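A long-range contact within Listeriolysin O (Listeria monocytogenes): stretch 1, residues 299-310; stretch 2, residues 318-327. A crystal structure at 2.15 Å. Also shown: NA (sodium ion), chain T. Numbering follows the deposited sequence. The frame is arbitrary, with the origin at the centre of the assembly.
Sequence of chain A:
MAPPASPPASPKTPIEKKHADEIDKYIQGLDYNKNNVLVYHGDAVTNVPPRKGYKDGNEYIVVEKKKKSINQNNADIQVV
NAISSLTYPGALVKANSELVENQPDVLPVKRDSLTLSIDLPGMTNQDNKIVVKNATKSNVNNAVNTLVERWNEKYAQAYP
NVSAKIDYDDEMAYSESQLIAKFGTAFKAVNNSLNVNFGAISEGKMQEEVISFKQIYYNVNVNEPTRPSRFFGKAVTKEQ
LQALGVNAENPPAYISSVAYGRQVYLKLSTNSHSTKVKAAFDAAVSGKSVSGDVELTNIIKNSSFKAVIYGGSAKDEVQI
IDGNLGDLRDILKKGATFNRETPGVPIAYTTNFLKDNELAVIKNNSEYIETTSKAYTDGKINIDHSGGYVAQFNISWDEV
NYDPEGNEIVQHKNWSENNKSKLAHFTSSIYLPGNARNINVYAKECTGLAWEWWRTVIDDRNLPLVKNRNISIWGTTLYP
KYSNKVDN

Stretch 1, residues 299-310: IIKNSSFKAVIY
Stretch 2, residues 318-327: VQIIDGNLGD

Two antiparallel strands of listeriolysin O, ending at Tyr-310 and Asn-324, pair edge to edge through a backbone ladder, extended at one end by the helix that closes at Lys-301 and the 3-10 turn 325-326. Their axes approach to 4.6 Å at 167°, with phi/psi mostly near -120/130 except Gly-323, 168/-170. Phe-305, Ala-307 and Ile-309 face Gly-323, Ile-321 and Gln-319 in hydrogen-bonded pairs. Phe-305 N donates to Gly-323 O at 2.8 Å. Ala-307 N donates to Ile-321 O at 2.7 Å. Ile-309 N donates to Gln-319 O at 2.8 Å. The returns are Ile-321 N to Ala-307 O, 2.9 Å, Gln-319 N to Ile-309 O, 3.2 Å, and a weak Gly-323 N to Phe-305 O, 3.1 Å. Leu-325 N to Ser-303 O, 3.0 Å, continues the ladder into the turn.

Phe-305 (p, chi2 -89°) lays one ring face over the Gly-323 backbone; an ideal Gly-323 CB would sit 3.0 Å from Phe-305 CE1, so glycine's bareness admits the ring. On the same sheet face, Ile-309 CD1 meets Ile-321 CD1 at 4.0 Å, both mt. Opposite, extended Lys-306 (tttt) passes Asp-322 (m): Lys-306 CG lies 3.3 Å from Asp-322 OD1, but Lys-306 NZ stays 4.4 Å from Asp-322 OD1, beyond a salt bridge. Buried Leu-325 packs its CB 4.0 Å from Ile-300 CG2. The contact buries 904 Å², both sides summed.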

ATOM      1  N   ILE A 299       4.373  18.144  -3.952  1.00 66.66           N
ATOM      2  CA  ILE A 299       3.755  17.113  -3.125  1.00 61.44           C
ATOM      3  C   ILE A 299       4.790  16.489  -2.194  1.00 57.68           C
ATOM      4  O   ILE A 299       4.558  16.359  -0.992  1.00 55.38           O
ATOM      5  CB  ILE A 299       3.089  16.017  -3.985  1.00 58.59           C
ATOM      6  CG1 ILE A 299       1.922  16.602  -4.782  1.00 56.81           C
ATOM      7  CG2 ILE A 299       2.607  14.865  -3.113  1.00 58.19           C
ATOM      8  CD1 ILE A 299       1.177  15.581  -5.618  1.00 55.64           C
ATOM      9  N   ILE A 300       5.940  16.127  -2.758  1.00 59.35           N
ATOM     10  CA  ILE A 300       7.034  15.523  -1.999  1.00 63.06           C
ATOM     11  C   ILE A 300       7.543  16.444  -0.891  1.00 65.97           C
ATOM     12  O   ILE A 300       7.798  15.997   0.228  1.00 66.81           O
ATOM     13  CB  ILE A 300       8.200  15.107  -2.928  1.00 65.13           C
ATOM     14  CG1 ILE A 300       7.746  13.980  -3.856  1.00 63.39           C
ATOM     15  CG2 ILE A 300       9.417  14.668  -2.123  1.00 66.49           C
ATOM     16  CD1 ILE A 300       8.827  13.461  -4.771  1.00 64.77           C
ATOM     17  N   LYS A 301       7.672  17.729  -1.207  1.00 69.78           N
ATOM     18  CA  LYS A 301       8.099  18.731  -0.234  1.00 74.94           C
ATOM     19  C   LYS A 301       7.153  18.792   0.965  1.00 73.11           C
ATOM     20  O   LYS A 301       7.581  19.025   2.097  1.00 70.59           O
ATOM     21  CB  LYS A 301       8.190  20.108  -0.899  1.00 80.69           C
ATOM     22  CG  LYS A 301       8.591  21.236   0.040  1.00 85.59           C
ATOM     23  CD  LYS A 301       9.998  21.031   0.581  1.00 90.08           C
ATOM     24  CE  LYS A 301      10.366  22.106   1.594  1.00 93.13           C
ATOM     25  NZ  LYS A 301       9.523  22.028   2.820  1.00 93.80           N
ATOM     26  N   ASN A 302       5.868  18.571   0.708  1.00 75.20           N
ATOM     27  CA  ASN A 302       4.853  18.636   1.753  1.00 76.10           C
ATOM     28  C   ASN A 302       4.340  17.255   2.165  1.00 71.77           C
ATOM     29  O   ASN A 302       3.215  17.114   2.642  1.00 71.48           O
ATOM     30  CB  ASN A 302       3.690  19.530   1.312  1.00 76.88           C
ATOM     31  CG  ASN A 302       4.159  20.867   0.761  1.00 81.66           C
ATOM     32  OD1 ASN A 302       4.391  21.817   1.511  1.00 81.92           O
ATOM     33  ND2 ASN A 302       4.300  20.948  -0.557  1.00 82.52           N
ATOM     34  N   SER A 303       5.173  16.236   1.977  1.00 68.40           N
ATOM     35  CA  SER A 303       4.820  14.879   2.380  1.00 64.76           C
ATOM     36  C   SER A 303       5.821  14.345   3.398  1.00 64.53           C
ATOM     37  O   SER A 303       7.006  14.670   3.341  1.00 59.67           O
ATOM     38  CB  SER A 303       4.776  13.948   1.166  1.00 60.22           C
ATOM     39  OG  SER A 303       3.851  14.408   0.197  1.00 58.38           O
ATOM     40  N   SER A 304       5.339  13.522   4.325  1.00 65.97           N
ATOM     41  CA  SER A 304       6.193  12.918   5.343  1.00 69.01           C
ATOM     42  C   SER A 304       6.203  11.394   5.232  1.00 67.30           C
ATOM     43  O   SER A 304       5.421  10.814   4.480  1.00 67.10           O
ATOM     44  CB  SER A 304       5.729  13.339   6.737  1.00 73.45           C
ATOM     45  OG  SER A 304       4.401  12.909   6.975  1.00 75.41           O
ATOM     46  N   PHE A 305       7.091  10.748   5.980  1.00 64.37           N
ATOM     47  CA  PHE A 305       7.129   9.289   6.001  1.00 62.62           C
ATOM     48  C   PHE A 305       7.384   8.758   7.405  1.00 59.22           C
ATOM     49  O   PHE A 305       8.036   9.412   8.221  1.00 60.10           O
ATOM     50  CB  PHE A 305       8.183   8.742   5.026  1.00 65.10           C
ATOM     51  CG  PHE A 305       9.599   8.848   5.529  1.00 69.40           C
ATOM     52  CD1 PHE A 305      10.351   9.983   5.279  1.00 72.55           C
ATOM     53  CD2 PHE A 305      10.184   7.806   6.237  1.00 69.81           C
ATOM     54  CE1 PHE A 305      11.652  10.086   5.736  1.00 74.95           C
ATOM     55  CE2 PHE A 305      11.484   7.905   6.699  1.00 73.57           C
ATOM     56  CZ  PHE A 305      12.219   9.046   6.445  1.00 75.84           C
ATOM     57  N   LYS A 306       6.857   7.568   7.676  1.00 53.84           N
ATOM     58  CA  LYS A 306       7.154   6.858   8.913  1.00 54.61           C
ATOM     59  C   LYS A 306       7.588   5.432   8.584  1.00 52.54           C
ATOM     60  O   LYS A 306       6.932   4.733   7.808  1.00 49.39           O
ATOM     61  CB  LYS A 306       5.944   6.856   9.845  1.00 54.90           C
ATOM     62  CG  LYS A 306       6.246   6.350  11.246  1.00 57.48           C
ATOM     63  CD  LYS A 306       5.063   6.568  12.173  1.00 61.23           C
ATOM     64  CE  LYS A 306       5.451   6.333  13.624  1.00 66.60           C
ATOM     65  NZ  LYS A 306       4.280   6.458  14.536  1.00 68.37           N
ATOM     66  N   ALA A 307       8.701   5.005   9.167  1.00 52.45           N
ATOM     67  CA  ALA A 307       9.289   3.720   8.810  1.00 53.99           C
ATOM     68  C   ALA A 307       9.443   2.795  10.008  1.00 52.96           C
ATOM     69  O   ALA A 307       9.951   3.199  11.054  1.00 53.30           O
ATOM     70  CB  ALA A 307      10.634   3.929   8.130  1.00 56.21           C
ATOM     71  N   VAL A 308       8.999   1.553   9.842  1.00 48.13           N
ATOM     72  CA  VAL A 308       9.229   0.502  10.825  1.00 43.49           C
ATOM     73  C   VAL A 308      10.142  -0.551  10.203  1.00 43.05           C
ATOM     74  O   VAL A 308       9.816  -1.125   9.162  1.00 40.74           O
ATOM     75  CB  VAL A 308       7.911  -0.156  11.263  1.00 44.30           C
ATOM     76  CG1 VAL A 308       8.172  -1.236  12.301  1.00 45.76           C
ATOM     77  CG2 VAL A 308       6.960   0.892  11.813  1.00 43.73           C
ATOM     78  N   ILE A 309      11.284  -0.799  10.836  1.00 46.45           N
ATOM     79  CA  ILE A 309      12.305  -1.667  10.257  1.00 45.61           C
ATOM     80  C   ILE A 309      12.572  -2.903  11.118  1.00 45.76           C
ATOM     81  O   ILE A 309      12.880  -2.784  12.305  1.00 49.08           O
ATOM     82  CB  ILE A 309      13.631  -0.897  10.063  1.00 49.53           C
ATOM     83  CG1 ILE A 309      13.374   0.448   9.382  1.00 46.46           C
ATOM     84  CG2 ILE A 309      14.628  -1.728   9.268  1.00 49.18           C
ATOM     85  CD1 ILE A 309      14.615   1.305   9.233  1.00 47.82           C
ATOM     86  N   TYR A 310      12.454  -4.084  10.513  1.00 39.18           N
ATOM     87  CA  TYR A 310      12.765  -5.339  11.196  1.00 38.00           C
ATOM     88  C   TYR A 310      13.957  -6.031  10.536  1.00 41.77           C
ATOM     89  O   TYR A 310      14.093  -6.007   9.311  1.00 40.47           O
ATOM     90  CB  TYR A 310      11.564  -6.289  11.176  1.00 37.98           C
ATOM     91  CG  TYR A 310      10.280  -5.701  11.712  1.00 42.48           C
ATOM     92  CD1 TYR A 310      10.205  -5.210  13.009  1.00 42.01           C
ATOM     93  CD2 TYR A 310       9.135  -5.660  10.930  1.00 43.13           C
ATOM     94  CE1 TYR A 310       9.029  -4.680  13.507  1.00 42.39           C
ATOM     95  CE2 TYR A 310       7.954  -5.134  11.417  1.00 48.70           C
ATOM     96  CZ  TYR A 310       7.906  -4.646  12.705  1.00 47.42           C
ATOM     97  OH  TYR A 310       6.732  -4.121  13.192  1.00 51.01           O
ATOM     98  N   VAL A 318      14.360  -3.247  16.721  1.00 70.40           N
ATOM     99  CA  VAL A 318      13.329  -2.641  15.887  1.00 65.39           C
ATOM    100  C   VAL A 318      13.560  -1.140  15.764  1.00 64.09           C
ATOM    101  O   VAL A 318      13.593  -0.427  16.766  1.00 71.93           O
ATOM    102  CB  VAL A 318      11.926  -2.881  16.464  1.00 64.06           C
ATOM    103  CG1 VAL A 318      10.869  -2.222  15.590  1.00 63.26           C
ATOM    104  CG2 VAL A 318      11.666  -4.368  16.591  1.00 62.37           C
ATOM    105  N   GLN A 319      13.724  -0.663  14.534  1.00 61.76           N
ATOM    106  CA  GLN A 319      13.946   0.761  14.299  1.00 67.60           C
ATOM    107  C   GLN A 319      12.694   1.467  13.797  1.00 63.62           C
ATOM    108  O   GLN A 319      12.013   0.979  12.894  1.00 58.13           O
ATOM    109  CB  GLN A 319      15.091   0.984  13.308  1.00 74.70           C
ATOM    110  CG  GLN A 319      16.443   1.225  13.959  1.00 84.28           C
ATOM    111  CD  GLN A 319      17.360   2.075  13.102  1.00 90.68           C
ATOM    112  OE1 GLN A 319      17.657   3.222  13.439  1.00 95.06           O
ATOM    113  NE2 GLN A 319      17.813   1.519  11.984  1.00 90.33           N
ATOM    114  N   ILE A 320      12.398   2.619  14.390  1.00 64.12           N
ATOM    115  CA  ILE A 320      11.293   3.457  13.940  1.00 63.64           C
ATOM    116  C   ILE A 320      11.795   4.854  13.570  1.00 69.92           C
ATOM    117  O   ILE A 320      12.452   5.522  14.371  1.00 73.77           O
ATOM    118  CB  ILE A 320      10.179   3.555  15.001  1.00 62.62           C
ATOM    119  CG1 ILE A 320       9.616   2.166  15.305  1.00 59.53           C
ATOM    120  CG2 ILE A 320       9.069   4.480  14.529  1.00 64.47           C
ATOM    121  CD1 ILE A 320       8.438   2.175  16.257  1.00 57.45           C
ATOM    122  N   ILE A 321      11.491   5.284  12.350  1.00 68.55           N
ATOM    123  CA  ILE A 321      11.996   6.555  11.839  1.00 69.90           C
ATOM    124  C   ILE A 321      10.880   7.430  11.273  1.00 73.80           C
ATOM    125  O   ILE A 321      10.060   6.968  10.479  1.00 68.74           O
ATOM    126  CB  ILE A 321      13.060   6.333  10.740  1.00 68.33           C
ATOM    127  CG1 ILE A 321      14.225   5.504  11.279  1.00 70.24           C
ATOM    128  CG2 ILE A 321      13.561   7.663  10.196  1.00 71.98           C
ATOM    129  CD1 ILE A 321      15.266   5.163  10.236  1.00 71.62           C
ATOM    130  N   ASP A 322      10.855   8.692  11.695  1.00 80.12           N
ATOM    131  CA  ASP A 322       9.958   9.687  11.118  1.00 82.56           C
ATOM    132  C   ASP A 322      10.783  10.697  10.327  1.00 81.54           C
ATOM    133  O   ASP A 322      11.979  10.857  10.576  1.00 83.47           O
ATOM    134  CB  ASP A 322       9.170  10.405  12.214  1.00 90.85           C
ATOM    135  CG  ASP A 322       8.371   9.451  13.080  1.00 97.07           C
ATOM    136  OD1 ASP A 322       7.232   9.110  12.696  1.00 98.38           O
ATOM    137  OD2 ASP A 322       8.879   9.046  14.147  1.00100.50           O
ATOM    138  N   GLY A 323      10.152  11.380   9.376  1.00 78.51           N
ATOM    139  CA  GLY A 323      10.854  12.375   8.585  1.00 77.83           C
ATOM    140  C   GLY A 323      10.093  12.849   7.362  1.00 76.53           C
ATOM    141  O   GLY A 323       8.910  12.547   7.196  1.00 72.50           O
ATOM    142  N   ASN A 324      10.780  13.599   6.505  1.00 77.37           N
ATOM    143  CA  ASN A 324      10.182  14.133   5.285  1.00 75.24           C
ATOM    144  C   ASN A 324      10.494  13.253   4.077  1.00 69.63           C
ATOM    145  O   ASN A 324      11.558  12.636   4.014  1.00 67.48           O
ATOM    146  CB  ASN A 324      10.671  15.561   5.040  1.00 78.36           C
ATOM    147  CG  ASN A 324      10.615  16.417   6.292  1.00 81.04           C
ATOM    148  OD1 ASN A 324       9.719  16.268   7.121  1.00 80.50           O
ATOM    149  ND2 ASN A 324      11.583  17.316   6.437  1.00 85.78           N
ATOM    150  N   LEU A 325       9.570  13.209   3.119  1.00 67.60           N
ATOM    151  CA  LEU A 325       9.671  12.301   1.974  1.00 70.19           C
ATOM    152  C   LEU A 325      10.967  12.448   1.179  1.00 76.09           C
ATOM    153  O   LEU A 325      11.462  11.478   0.604  1.00 74.31           O
ATOM    154  CB  LEU A 325       8.474  12.480   1.038  1.00 68.10           C
ATOM    155  CG  LEU A 325       7.653  11.230   0.708  1.00 70.12           C
ATOM    156  CD1 LEU A 325       6.864  11.447  -0.571  1.00 71.77           C
ATOM    157  CD2 LEU A 325       8.534   9.996   0.593  1.00 70.21           C
ATOM    158  N   GLY A 326      11.515  13.659   1.144  1.00 82.64           N
ATOM    159  CA  GLY A 326      12.752  13.904   0.427  1.00 87.79           C
ATOM    160  C   GLY A 326      13.944  13.221   1.068  1.00 94.16           C
ATOM    161  O   GLY A 326      14.976  13.018   0.425  1.00 94.67           O
ATOM    162  N   ASP A 327      13.799  12.856   2.339  1.00 99.80           N
ATOM    163  CA  ASP A 327      14.898  12.271   3.099  1.00105.01           C
ATOM    164  C   ASP A 327      14.894  10.743   3.069  1.00104.06           C
ATOM    165  O   ASP A 327      15.632  10.101   3.817  1.00105.13           O
ATOM    166  CB  ASP A 327      14.866  12.770   4.545  1.00109.67           C
ATOM    167  CG  ASP A 327      14.714  14.276   4.635  1.00114.01           C
ATOM    168  OD1 ASP A 327      15.143  14.977   3.693  1.00115.84           O
ATOM    169  OD2 ASP A 327      14.161  14.760   5.645  1.00114.65           O
TER
HETATM  170 NA    NA T1545       6.560  -3.555  15.643  1.00 82.75          NA
HETATM  171  O   HOH W   1       3.833  -2.486  16.207  1.00 72.42           O